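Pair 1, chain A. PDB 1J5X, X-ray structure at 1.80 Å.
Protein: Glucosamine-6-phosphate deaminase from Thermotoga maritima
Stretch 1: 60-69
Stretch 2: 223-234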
# COMPACT_ATOMS: atom_id res chain seq x y z
N CYS A 60 -7.29 -7.15 5.75
CA CYS A 60 -6.88 -6.67 7.08
C CYS A 60 -5.48 -6.09 7.10
O CYS A 60 -4.59 -6.62 6.40
CB CYS A 60 -6.88 -7.82 8.12
SG CYS A 60 -8.47 -8.68 8.28
N GLY A 61 -5.31 -5.02 7.87
CA GLY A 61 -3.97 -4.42 8.04
C GLY A 61 -3.41 -3.94 6.71
O GLY A 61 -4.11 -3.21 5.96
N SER A 62 -2.15 -4.30 6.42
CA SER A 62 -1.57 -3.91 5.11
C SER A 62 -2.45 -4.35 3.96
O SER A 62 -2.47 -3.66 2.91
CB SER A 62 -0.18 -4.53 4.85
OG SER A 62 0.64 -4.19 5.93
N SER A 63 -3.15 -5.49 4.11
CA SER A 63 -3.99 -5.96 3.00
C SER A 63 -5.28 -5.10 2.88
O SER A 63 -5.92 -5.04 1.83
CB SER A 63 -4.34 -7.43 3.17
OG SER A 63 -3.29 -8.27 2.65
N TYR A 64 -5.67 -4.48 3.97
CA TYR A 64 -6.81 -3.57 3.87
C TYR A 64 -6.28 -2.34 3.18
O TYR A 64 -6.97 -1.72 2.36
CB TYR A 64 -7.39 -3.19 5.25
CG TYR A 64 -8.29 -1.96 5.19
CD1 TYR A 64 -9.58 -2.04 4.62
CD2 TYR A 64 -7.78 -0.70 5.60
CE1 TYR A 64 -10.37 -0.89 4.42
CE2 TYR A 64 -8.58 0.50 5.39
CZ TYR A 64 -9.85 0.37 4.79
OH TYR A 64 -10.58 1.50 4.44
N ASN A 65 -5.07 -1.91 3.55
CA ASN A 65 -4.54 -0.72 2.87
C ASN A 65 -4.38 -0.95 1.37
O ASN A 65 -4.55 -0.01 0.56
CB ASN A 65 -3.19 -0.29 3.48
CG ASN A 65 -3.35 0.12 4.94
OD1 ASN A 65 -4.36 0.71 5.34
ND2 ASN A 65 -2.33 -0.14 5.74
N LEU A 66 -4.03 -2.18 1.00
CA LEU A 66 -3.85 -2.57 -0.38
C LEU A 66 -5.24 -2.50 -1.06
O LEU A 66 -5.40 -1.91 -2.15
CB LEU A 66 -3.29 -3.98 -0.40
CG LEU A 66 -3.04 -4.64 -1.74
CD1 LEU A 66 -2.20 -3.76 -2.59
CD2 LEU A 66 -2.36 -6.06 -1.53
N ALA A 67 -6.25 -3.06 -0.39
CA ALA A 67 -7.65 -3.09 -0.89
C ALA A 67 -8.15 -1.66 -1.10
O ALA A 67 -8.79 -1.35 -2.10
CB ALA A 67 -8.58 -3.79 0.15
N LEU A 68 -7.85 -0.78 -0.16
CA LEU A 68 -8.27 0.61 -0.29
C LEU A 68 -7.61 1.25 -1.52
O LEU A 68 -8.29 1.86 -2.37
CB LEU A 68 -7.89 1.41 0.95
CG LEU A 68 -8.22 2.89 0.89
CD1 LEU A 68 -9.76 3.10 0.80
CD2 LEU A 68 -7.71 3.54 2.19
N THR A 69 -6.29 1.09 -1.63
CA THR A 69 -5.56 1.68 -2.75
C THR A 69 -6.07 1.19 -4.10
O THR A 69 -6.34 2.00 -5.00
CB THR A 69 -4.06 1.37 -2.64
OG1 THR A 69 -3.61 1.79 -1.33
CG2 THR A 69 -3.27 2.21 -3.74
N PHE A 223 -3.05 7.79 -3.43
CA PHE A 223 -1.86 8.14 -2.62
C PHE A 223 -2.15 8.24 -1.12
O PHE A 223 -1.21 8.28 -0.31
CB PHE A 223 -1.22 9.41 -3.14
CG PHE A 223 -0.62 9.25 -4.53
CD1 PHE A 223 -0.63 7.98 -5.18
CD2 PHE A 223 -0.09 10.37 -5.17
CE1 PHE A 223 -0.11 7.80 -6.47
CE2 PHE A 223 0.44 10.24 -6.46
CZ PHE A 223 0.43 8.95 -7.12
N PHE A 224 -3.43 8.36 -0.76
CA PHE A 224 -3.83 8.31 0.66
C PHE A 224 -3.68 6.84 1.07
O PHE A 224 -3.17 6.56 2.16
CB PHE A 224 -5.31 8.69 0.86
CG PHE A 224 -5.77 8.47 2.27
CD1 PHE A 224 -5.16 9.15 3.32
CD2 PHE A 224 -6.74 7.51 2.54
CE1 PHE A 224 -5.48 8.86 4.64
CE2 PHE A 224 -7.09 7.21 3.88
CZ PHE A 224 -6.44 7.89 4.92
N GLY A 225 -4.14 5.90 0.24
CA GLY A 225 -3.95 4.48 0.56
C GLY A 225 -2.45 4.19 0.72
O GLY A 225 -2.02 3.45 1.63
N VAL A 226 -1.62 4.78 -0.17
CA VAL A 226 -0.16 4.57 -0.08
C VAL A 226 0.30 5.15 1.26
O VAL A 226 1.20 4.58 1.90
CB VAL A 226 0.58 5.35 -1.22
CG1 VAL A 226 2.08 5.43 -0.94
CG2 VAL A 226 0.33 4.64 -2.58
N SER A 227 -0.29 6.27 1.65
CA SER A 227 0.06 6.95 2.92
C SER A 227 -0.34 6.11 4.13
O SER A 227 0.43 5.97 5.09
CB SER A 227 -0.56 8.36 2.93
OG SER A 227 0.13 9.19 1.95
N LEU A 228 -1.52 5.48 4.08
CA LEU A 228 -1.93 4.64 5.21
C LEU A 228 -0.97 3.49 5.37
O LEU A 228 -0.57 3.15 6.52
CB LEU A 228 -3.31 4.03 5.01
CG LEU A 228 -4.48 4.62 5.76
CD1 LEU A 228 -5.62 3.58 5.57
CD2 LEU A 228 -4.22 4.91 7.31
N GLU A 229 -0.62 2.86 4.25
CA GLU A 229 0.31 1.75 4.26
C GLU A 229 1.69 2.28 4.76
O GLU A 229 2.35 1.61 5.59
CB GLU A 229 0.45 1.13 2.85
CG GLU A 229 1.53 0.02 2.69
CD GLU A 229 1.31 -1.24 3.58
OE1 GLU A 229 0.32 -1.26 4.34
OE2 GLU A 229 2.13 -2.16 3.47
N SER A 230 2.08 3.49 4.33
CA SER A 230 3.39 4.02 4.77
C SER A 230 3.43 4.13 6.33
O SER A 230 4.41 3.73 7.00
CB SER A 230 3.61 5.37 4.17
OG SER A 230 3.85 5.21 2.76
N ALA A 231 2.38 4.69 6.89
CA ALA A 231 2.35 4.83 8.35
C ALA A 231 2.44 3.49 9.02
O ALA A 231 3.17 3.33 10.02
CB ALA A 231 1.07 5.60 8.78
N LEU A 232 1.77 2.48 8.47
CA LEU A 232 1.79 1.19 9.12
C LEU A 232 3.19 0.58 9.09
O LEU A 232 3.64 -0.11 10.05
CB LEU A 232 0.76 0.25 8.45
CG LEU A 232 0.78 -1.18 8.96
CD1 LEU A 232 0.36 -1.09 10.42
CD2 LEU A 232 -0.21 -2.10 8.25
N LYS A 233 3.92 0.78 7.98
CA LYS A 233 5.28 0.23 7.92
C LYS A 233 6.15 0.84 9.01
O LYS A 233 6.94 0.13 9.64
CB LYS A 233 5.95 0.52 6.56
CG LYS A 233 5.19 0.09 5.30
CD LYS A 233 4.99 -1.41 5.14
CE LYS A 233 3.84 -2.00 6.06
NZ LYS A 233 3.24 -3.26 5.46
N CYS A 234 6.03 2.14 9.23
CA CYS A 234 6.87 2.75 10.26
C CYS A 234 6.42 2.42 11.64
O CYS A 234 7.25 2.43 12.58
CB CYS A 234 6.94 4.23 10.10
SG CYS A 234 7.82 4.63 8.52

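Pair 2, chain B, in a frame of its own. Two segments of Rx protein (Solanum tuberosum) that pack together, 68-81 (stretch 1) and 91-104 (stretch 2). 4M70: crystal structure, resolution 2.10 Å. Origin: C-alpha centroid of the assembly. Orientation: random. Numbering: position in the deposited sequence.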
# COMPACT_ATOMS: atom_id res chain seq x y z
N THR B 68 -2.87 8.39 2.92
CA THR B 68 -1.95 8.87 1.87
C THR B 68 -1.94 7.91 0.68
O THR B 68 -2.05 8.32 -0.50
CB THR B 68 -0.52 9.02 2.43
OG1 THR B 68 -0.53 9.90 3.56
CG2 THR B 68 0.42 9.57 1.37
N THR B 69 -1.80 6.63 1.00
CA THR B 69 -1.80 5.59 -0.02
C THR B 69 -3.10 5.63 -0.81
O THR B 69 -3.11 5.45 -2.03
CB THR B 69 -1.63 4.20 0.60
OG1 THR B 69 -0.44 4.17 1.41
CG2 THR B 69 -1.56 3.13 -0.48
N GLU B 70 -4.20 5.87 -0.10
CA GLU B 70 -5.51 5.99 -0.72
C GLU B 70 -5.50 7.07 -1.78
O GLU B 70 -5.95 6.86 -2.91
CB GLU B 70 -6.56 6.35 0.31
CG GLU B 70 -7.49 5.24 0.68
CD GLU B 70 -8.66 5.75 1.46
OE1 GLU B 70 -8.60 6.91 1.93
OE2 GLU B 70 -9.65 5.01 1.59
N ASP B 71 -4.98 8.24 -1.39
CA ASP B 71 -4.92 9.37 -2.31
C ASP B 71 -4.11 9.03 -3.56
O ASP B 71 -4.54 9.32 -4.70
CB ASP B 71 -4.33 10.59 -1.61
CG ASP B 71 -5.25 11.16 -0.55
OD1 ASP B 71 -6.46 10.87 -0.58
OD2 ASP B 71 -4.75 11.88 0.34
N MET B 72 -2.97 8.38 -3.36
CA MET B 72 -2.10 8.00 -4.48
C MET B 72 -2.73 6.97 -5.44
O MET B 72 -2.62 7.10 -6.66
CB MET B 72 -0.75 7.51 -3.96
CG MET B 72 0.13 8.63 -3.42
SD MET B 72 1.63 8.00 -2.62
CE MET B 72 2.54 9.51 -2.31
N VAL B 73 -3.37 5.96 -4.87
CA VAL B 73 -4.05 4.95 -5.67
C VAL B 73 -5.20 5.56 -6.46
O VAL B 73 -5.39 5.26 -7.65
CB VAL B 73 -4.55 3.76 -4.80
CG1 VAL B 73 -5.48 2.86 -5.59
CG2 VAL B 73 -3.36 2.97 -4.24
N ASP B 74 -5.98 6.43 -5.81
CA ASP B 74 -7.06 7.15 -6.48
C ASP B 74 -6.53 7.95 -7.68
O ASP B 74 -7.06 7.88 -8.80
CB ASP B 74 -7.77 8.09 -5.51
CG ASP B 74 -8.79 7.36 -4.65
OD1 ASP B 74 -9.20 6.25 -5.03
OD2 ASP B 74 -9.19 7.92 -3.60
N SER B 75 -5.45 8.70 -7.43
CA SER B 75 -4.86 9.57 -8.44
C SER B 75 -4.32 8.78 -9.63
O SER B 75 -4.61 9.10 -10.79
CB SER B 75 -3.75 10.41 -7.82
OG SER B 75 -3.24 11.35 -8.75
N GLU B 76 -3.57 7.73 -9.34
CA GLU B 76 -2.96 6.94 -10.39
C GLU B 76 -3.98 6.12 -11.17
O GLU B 76 -3.82 5.89 -12.37
CB GLU B 76 -1.85 6.05 -9.82
CG GLU B 76 -0.69 6.86 -9.24
CD GLU B 76 0.08 7.65 -10.29
OE1 GLU B 76 -0.07 7.36 -11.49
OE2 GLU B 76 0.85 8.55 -9.90
N SER B 77 -5.05 5.70 -10.50
CA SER B 77 -6.15 5.03 -11.18
C SER B 77 -6.81 6.01 -12.14
O SER B 77 -7.20 5.63 -13.27
CB SER B 77 -7.15 4.47 -10.18
OG SER B 77 -6.54 3.48 -9.35
N ARG B 78 -6.96 7.26 -11.70
CA ARG B 78 -7.44 8.30 -12.61
C ARG B 78 -6.50 8.44 -13.81
O ARG B 78 -6.96 8.61 -14.94
CB ARG B 78 -7.59 9.65 -11.89
CG ARG B 78 -8.82 9.76 -11.00
CD ARG B 78 -9.10 11.20 -10.60
NE ARG B 78 -8.06 11.76 -9.72
CZ ARG B 78 -8.06 11.64 -8.40
NH1 ARG B 78 -9.04 10.98 -7.78
NH2 ARG B 78 -7.08 12.18 -7.68
N ASN B 79 -5.20 8.33 -13.56
CA ASN B 79 -4.23 8.36 -14.66
C ASN B 79 -4.38 7.18 -15.62
O ASN B 79 -4.15 7.32 -16.82
CB ASN B 79 -2.80 8.48 -14.13
CG ASN B 79 -2.51 9.84 -13.52
OD1 ASN B 79 -3.22 10.81 -13.77
ND2 ASN B 79 -1.46 9.92 -12.71
N VAL B 80 -4.78 6.02 -15.10
CA VAL B 80 -5.09 4.85 -15.93
C VAL B 80 -6.31 5.13 -16.81
O VAL B 80 -6.33 4.80 -17.99
CB VAL B 80 -5.34 3.57 -15.09
CG1 VAL B 80 -6.06 2.51 -15.91
CG2 VAL B 80 -4.04 3.01 -14.54
N PHE B 81 -7.33 5.75 -16.22
CA PHE B 81 -8.53 6.10 -16.98
C PHE B 81 -8.20 7.04 -18.13
O PHE B 81 -8.75 6.92 -19.23
CB PHE B 81 -9.59 6.73 -16.07
CG PHE B 81 -10.85 7.12 -16.79
CD1 PHE B 81 -11.03 8.42 -17.25
CD2 PHE B 81 -11.87 6.20 -17.00
CE1 PHE B 81 -12.19 8.79 -17.91
CE2 PHE B 81 -13.04 6.56 -17.66
CZ PHE B 81 -13.20 7.86 -18.12
N ARG B 91 2.91 2.96 -16.92
CA ARG B 91 3.50 3.79 -15.88
C ARG B 91 2.53 3.97 -14.72
O ARG B 91 2.92 3.86 -13.55
CB ARG B 91 3.96 5.14 -16.46
CG ARG B 91 4.52 6.11 -15.43
CD ARG B 91 4.92 7.41 -16.12
NE ARG B 91 6.00 7.18 -17.08
CZ ARG B 91 6.57 8.13 -17.81
NH1 ARG B 91 6.18 9.39 -17.70
NH2 ARG B 91 7.54 7.82 -18.66
N ALA B 92 1.27 4.25 -15.03
CA ALA B 92 0.26 4.41 -13.98
C ALA B 92 0.01 3.12 -13.17
O ALA B 92 -0.05 3.15 -11.93
CB ALA B 92 -1.05 4.94 -14.56
N MET B 93 -0.11 1.99 -13.87
CA MET B 93 -0.29 0.70 -13.19
C MET B 93 0.89 0.43 -12.26
O MET B 93 0.71 0.06 -11.09
CB MET B 93 -0.42 -0.45 -14.20
CG MET B 93 -1.74 -0.51 -14.95
SD MET B 93 -1.75 -1.87 -16.14
CE MET B 93 -1.67 -3.30 -15.04
N TRP B 94 2.09 0.64 -12.79
CA TRP B 94 3.32 0.44 -12.06
C TRP B 94 3.32 1.28 -10.80
O TRP B 94 3.74 0.84 -9.73
CB TRP B 94 4.52 0.81 -12.93
CG TRP B 94 5.87 0.50 -12.32
CD1 TRP B 94 6.66 -0.58 -12.59
CD2 TRP B 94 6.57 1.27 -11.33
NE1 TRP B 94 7.81 -0.52 -11.84
CE2 TRP B 94 7.78 0.60 -11.06
CE3 TRP B 94 6.29 2.46 -10.66
CZ2 TRP B 94 8.71 1.09 -10.14
CZ3 TRP B 94 7.22 2.94 -9.74
CH2 TRP B 94 8.41 2.25 -9.49
N GLU B 95 2.85 2.52 -10.95
CA GLU B 95 2.80 3.43 -9.82
C GLU B 95 1.87 2.89 -8.73
O GLU B 95 2.18 2.95 -7.53
CB GLU B 95 2.38 4.82 -10.27
CG GLU B 95 2.67 5.87 -9.23
CD GLU B 95 4.16 6.05 -9.01
OE1 GLU B 95 4.92 5.87 -9.99
OE2 GLU B 95 4.57 6.38 -7.88
N ILE B 96 0.72 2.35 -9.15
CA ILE B 96 -0.21 1.72 -8.20
C ILE B 96 0.43 0.55 -7.44
O ILE B 96 0.34 0.47 -6.21
CB ILE B 96 -1.50 1.24 -8.90
CG1 ILE B 96 -2.31 2.43 -9.43
CG2 ILE B 96 -2.38 0.45 -7.93
CD1 ILE B 96 -3.50 2.02 -10.25
N PHE B 97 1.08 -0.34 -8.19
CA PHE B 97 1.72 -1.51 -7.59
C PHE B 97 2.78 -1.10 -6.57
O PHE B 97 2.81 -1.60 -5.44
CB PHE B 97 2.39 -2.39 -8.65
CG PHE B 97 1.42 -3.08 -9.55
CD1 PHE B 97 0.57 -4.06 -9.07
CD2 PHE B 97 1.43 -2.81 -10.91
CE1 PHE B 97 -0.32 -4.71 -9.92
CE2 PHE B 97 0.56 -3.46 -11.77
CZ PHE B 97 -0.31 -4.41 -11.28
N PHE B 98 3.63 -0.17 -6.99
CA PHE B 98 4.74 0.29 -6.17
C PHE B 98 4.25 0.94 -4.88
O PHE B 98 4.77 0.64 -3.78
CB PHE B 98 5.61 1.27 -6.96
CG PHE B 98 6.79 1.79 -6.20
CD1 PHE B 98 6.74 3.01 -5.55
CD2 PHE B 98 7.96 1.05 -6.13
CE1 PHE B 98 7.83 3.49 -4.85
CE2 PHE B 98 9.06 1.53 -5.43
CZ PHE B 98 8.99 2.75 -4.79
N VAL B 99 3.26 1.82 -5.00
CA VAL B 99 2.75 2.49 -3.81
C VAL B 99 2.08 1.49 -2.86
O VAL B 99 2.27 1.57 -1.64
CB VAL B 99 1.81 3.68 -4.14
CG1 VAL B 99 0.51 3.21 -4.76
CG2 VAL B 99 1.54 4.51 -2.90
N LEU B 100 1.35 0.53 -3.42
CA LEU B 100 0.69 -0.45 -2.56
C LEU B 100 1.67 -1.36 -1.83
O LEU B 100 1.46 -1.69 -0.66
CB LEU B 100 -0.33 -1.27 -3.35
CG LEU B 100 -1.63 -0.52 -3.63
CD1 LEU B 100 -2.58 -1.35 -4.47
CD2 LEU B 100 -2.26 -0.12 -2.31
N GLU B 101 2.74 -1.77 -2.50
CA GLU B 101 3.79 -2.55 -1.83
C GLU B 101 4.51 -1.73 -0.74
O GLU B 101 4.78 -2.25 0.35
CB GLU B 101 4.75 -3.16 -2.84
CG GLU B 101 5.77 -4.10 -2.20
CD GLU B 101 5.19 -5.34 -1.56
OE1 GLU B 101 4.03 -5.72 -1.86
OE2 GLU B 101 5.89 -5.93 -0.71
N GLN B 102 4.86 -0.47 -1.04
CA GLN B 102 5.49 0.38 -0.02
C GLN B 102 4.60 0.51 1.22
O GLN B 102 5.04 0.36 2.37
CB GLN B 102 5.80 1.77 -0.59
CG GLN B 102 6.85 1.81 -1.68
CD GLN B 102 8.25 2.04 -1.13
OE1 GLN B 102 8.99 1.09 -0.87
NE2 GLN B 102 8.62 3.30 -0.96
N ALA B 103 3.32 0.78 0.95
CA ALA B 103 2.32 0.96 1.99
C ALA B 103 2.19 -0.31 2.82
O ALA B 103 2.16 -0.25 4.05
CB ALA B 103 0.99 1.32 1.38
N LEU B 104 2.10 -1.45 2.15
CA LEU B 104 1.97 -2.72 2.85
C LEU B 104 3.19 -3.07 3.69
O LEU B 104 3.06 -3.67 4.75
CB LEU B 104 1.63 -3.86 1.89
CG LEU B 104 0.19 -3.79 1.39
CD1 LEU B 104 -0.29 -5.12 0.84
CD2 LEU B 104 -0.72 -3.32 2.50

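Two nearly antiparallel helix pairs with a common backbone arrangement. In pair 1 (glucosamine-6-phosphate deaminase) helix 62-69 runs against helix 223-234 at 171°, with the axes 8.3 Å apart at closest approach; in pair 2 (Rx protein) helix 68-81 packs on helix 91-104 at 162° and 8.5 Å. The central backbones superpose with an RMSD of 0.4 Å, though the nearest CA pairs in the middle differ: Asn A65 with Glu A229 (CA to CA 5.6 Å) in pair 1, Glu B76 with Ala B92 (CA to CA 5.4 Å) in pair 2.

The tightest point of pair 1 lies where Thr A69 meets Gly A225, CA to CA 4.6 Å. Thr A69 OG1 rests 3.3 Å from Gly A225 CA and donates to Asn A65 O in its own helix (2.8 Å). Gly A225 leaves the space for this: a CB built on it would fall 2.2 Å from Thr A69 OG1, a clash. The matching residues of pair 2, Val B80 and Ala B92, solve the problem with methyl groups, Val B80 CG2 touching Ala B92 CB at 3.6 Å, while Ala B92 CB also lies 3.7 Å from Glu B76 O.

In the middle, Asn A65 fits as a knob among Gly A225, Leu A228, Glu A229 and Leu A232. Its ND2 donates to Glu A229 OE1 (3.2 Å, N-H...O angle 168°), a nearly straight bond linking the helices. Glu A229 is also held by Lys A233, whose NZ forms a salt bridge with Glu A229 OE2 (2.5 Å) one turn along the same helix. Pair 2 has no hydrogen bond between its stretches. Glu B76, at the Asn A65 position, instead packs its CB 3.7 Å from CG1 of Ile B96, which matches Glu A229; Glu B76 OE1 accepts from Asn B79 ND2 in its own helix (3.2 Å), while Glu B76 OE2 lies 3.3 Å from Glu B95 CG across the interface.

One level on, polar side chains in pair 1 give way to apolar ones in pair 2. Ser A62 OG lies 2.8 Å from Lys A233 NZ and 3.2 Å from Leu A232 CD2. At the same positions Val B73, Leu B100 and Val B99 form an apolar cluster, with Val B73 CG2 3.8 Å from Leu B100 CD2 and 3.9 Å from Val B99 CG1. Flanking these centres, pair 1 places Leu A68 CD2 4.0 Å from Leu A228 CD1; the matching Asn B79 and Glu B95 do not touch each other, and Asn B79 CB packs on Ala B92 CB at 4.0 Å. One backbone frame thus accommodates a polar cluster flanked by leucine packing in pair 1 and mainly apolar packing in pair 2.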